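Local coordinates for attachment invasion locus protein (Yersinia pestis, PDB 3QRA) that promotes attachment to and invasion of eukaryotic host cells, by a mechanism not yet understood, as a beta-barrel protein of the bacterial outer membrane, at residues 134-138 / 147-151. Numbering follows the deposited sequence.
Sequences ASYEY and GTWML. With C8E ((hydroxyethyloxy)tri(ethyloxy)octane), chain H.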
loop_
_atom_site.group_PDB
_atom_site.type_symbol
_atom_site.label_atom_id
_atom_site.label_comp_id
_atom_site.label_asym_id
_atom_site.label_seq_id
_atom_site.Cartn_x
_atom_site.Cartn_y
_atom_site.Cartn_z
ATOM N N ALA A 134 2.255 -2.948 9.805
ATOM C CA ALA A 134 1.059 -2.147 9.524
ATOM C C ALA A 134 1.476 -0.787 9.017
ATOM O O ALA A 134 2.412 -0.189 9.545
ATOM C CB ALA A 134 0.172 -2.003 10.769
ATOM N N SER A 135 0.795 -0.299 7.987
ATOM C CA SER A 135 1.162 1.013 7.459
ATOM C C SER A 135 0.010 1.710 6.753
ATOM O O SER A 135 -1.006 1.094 6.434
ATOM C CB SER A 135 2.375 0.893 6.518
ATOM O OG SER A 135 2.004 0.400 5.241
ATOM N N TYR A 136 0.186 3.009 6.539
ATOM C CA TYR A 136 -0.754 3.818 5.777
ATOM C C TYR A 136 0.011 4.508 4.653
ATOM O O TYR A 136 1.195 4.866 4.797
ATOM C CB TYR A 136 -1.452 4.857 6.668
ATOM C CG TYR A 136 -2.301 5.829 5.878
ATOM C CD1 TYR A 136 -3.578 5.472 5.447
ATOM C CD2 TYR A 136 -1.832 7.103 5.559
ATOM C CE1 TYR A 136 -4.362 6.358 4.722
ATOM C CE2 TYR A 136 -2.613 7.991 4.823
ATOM C CZ TYR A 136 -3.871 7.608 4.411
ATOM O OH TYR A 136 -4.660 8.475 3.684
ATOM N N GLU A 137 -0.666 4.677 3.525
ATOM C CA GLU A 137 -0.083 5.301 2.357
ATOM C C GLU A 137 -1.082 6.274 1.754
ATOM O O GLU A 137 -2.265 6.021 1.777
ATOM C CB GLU A 137 0.234 4.215 1.343
ATOM C CG GLU A 137 0.811 4.695 0.037
ATOM C CD GLU A 137 1.270 3.507 -0.775
ATOM O OE1 GLU A 137 2.273 2.884 -0.362
ATOM O OE2 GLU A 137 0.605 3.172 -1.782
ATOM N N TYR A 138 -0.589 7.370 1.195
ATOM C CA TYR A 138 -1.428 8.386 0.565
ATOM C C TYR A 138 -0.846 8.757 -0.792
ATOM O O TYR A 138 0.371 8.893 -0.943
ATOM C CB TYR A 138 -1.489 9.631 1.447
ATOM C CG TYR A 138 -2.219 10.793 0.818
ATOM C CD1 TYR A 138 -3.613 10.839 0.800
ATOM C CD2 TYR A 138 -1.515 11.858 0.255
ATOM C CE1 TYR A 138 -4.289 11.928 0.226
ATOM C CE2 TYR A 138 -2.180 12.943 -0.315
ATOM C CZ TYR A 138 -3.557 12.966 -0.332
ATOM O OH TYR A 138 -4.202 14.048 -0.891
ATOM N N GLY A 147 -6.163 6.739 -0.305
ATOM C CA GLY A 147 -5.561 6.367 0.967
ATOM C C GLY A 147 -5.576 4.853 1.112
ATOM O O GLY A 147 -6.596 4.228 0.873
ATOM N N THR A 148 -4.460 4.257 1.495
ATOM C CA THR A 148 -4.382 2.802 1.554
ATOM C C THR A 148 -3.822 2.322 2.887
ATOM O O THR A 148 -2.738 2.729 3.297
ATOM C CB THR A 148 -3.514 2.242 0.397
ATOM O OG1 THR A 148 -4.037 2.697 -0.862
ATOM C CG2 THR A 148 -3.472 0.683 0.433
ATOM N N TRP A 149 -4.573 1.453 3.553
ATOM C CA TRP A 149 -4.118 0.816 4.780
ATOM C C TRP A 149 -3.628 -0.586 4.477
ATOM O O TRP A 149 -4.164 -1.264 3.603
ATOM C CB TRP A 149 -5.238 0.754 5.815
ATOM C CG TRP A 149 -5.471 2.075 6.514
ATOM C CD1 TRP A 149 -6.404 3.015 6.205
ATOM C CD2 TRP A 149 -4.736 2.583 7.633
ATOM N NE1 TRP A 149 -6.305 4.082 7.076
ATOM C CE2 TRP A 149 -5.287 3.837 7.961
ATOM C CE3 TRP A 149 -3.663 2.095 8.393
ATOM C CZ2 TRP A 149 -4.799 4.616 9.017
ATOM C CZ3 TRP A 149 -3.181 2.869 9.445
ATOM C CH2 TRP A 149 -3.751 4.114 9.746
ATOM N N MET A 150 -2.603 -1.000 5.212
ATOM C CA MET A 150 -1.948 -2.278 4.972
ATOM C C MET A 150 -1.698 -2.957 6.295
ATOM O O MET A 150 -1.260 -2.314 7.255
ATOM C CB MET A 150 -0.617 -2.055 4.246
ATOM C CG MET A 150 -0.782 -1.341 2.886
ATOM S SD MET A 150 0.807 -0.889 2.163
ATOM C CE MET A 150 0.286 0.519 1.166
ATOM N N LEU A 151 -1.964 -4.265 6.332
ATOM C CA LEU A 151 -1.729 -5.059 7.537
ATOM C C LEU A 151 -1.248 -6.442 7.124
ATOM O O LEU A 151 -1.975 -7.179 6.463
ATOM C CB LEU A 151 -3.008 -5.188 8.355
ATOM C CG LEU A 151 -2.949 -6.128 9.567
ATOM C CD1 LEU A 151 -1.965 -5.613 10.613
ATOM C CD2 LEU A 151 -4.337 -6.302 10.181
HETATM C C1 C8E H . 0.131 1.869 11.694
HETATM C C2 C8E H . 0.075 3.073 10.762
HETATM C C3 C8E H . 0.682 4.311 11.413
HETATM C C4 C8E H . 1.118 5.329 10.363
HETATM C C5 C8E H . 0.509 6.705 10.623
HETATM C C6 C8E H . -0.292 7.210 9.427
HETATM C C7 C8E H . -1.370 8.191 9.876
HETATM C C8 C8E H . -2.220 8.670 8.706
HETATM O O9 C8E H . -3.549 8.874 9.138
HETATM O O HOH W 1 -2.633 5.126 -1.251
#
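S135 and E137 pair with M150 and T148 through four backbone hydrogen bonds, joining strands 130-141 and 144-156 as an antiparallel hairpin, the last two strands of the eight-stranded Ail barrel. The bond from T148 N to E137 O is the straightest of the four, 2.8 Å long with 165° at the hydrogen. Between these two pairs sits the non-hydrogen-bonded pair Y136-W149, where a CA-H...O contact sets Y136 CA 3.4 Å from T148 O. The hairpin is a worked example of how a membrane barrel sorts residues by face: A134, Y136, W149 and L151 lie on the detergent-covered outside, S135, E137, T148 and M150 on the inside.

Outside, W149 leans across the neighbouring strand over Y136. Y136 CB stands almost centrally over the six-membered ring of the indole, 3.8 Å from its centroid, while Y136 CD1 comes within 3.5 Å of W149 CE2 on that same indole face. The rings meet obliquely, their planes at 52°. With its CG anti to the backbone N (chi1 173°), the Y136 ring runs along the sheet toward G147, bringing Y136 OH to 3.6 Å from G147 CA. The detergent's alkyl chain follows both aromatics: C2 meets the indole edge near its plane, and C8 approaches Y136 CD2.

Inside, M150 crosses E137 obliquely in a lining that mixes polar and apolar groups. E137 OE2 is hydrogen-bonded to S73 OG and Y71 OH from across the barrel, S135 OG to K33 NZ, and T148 OG1 to S14 OG. A water also bridges T148 OG1 and, weakly, E137 O. The extended M150 chain passes S135 OG with M150 SD at 3.5 Å, and M150 CE ends 3.4 Å from E137 OE1.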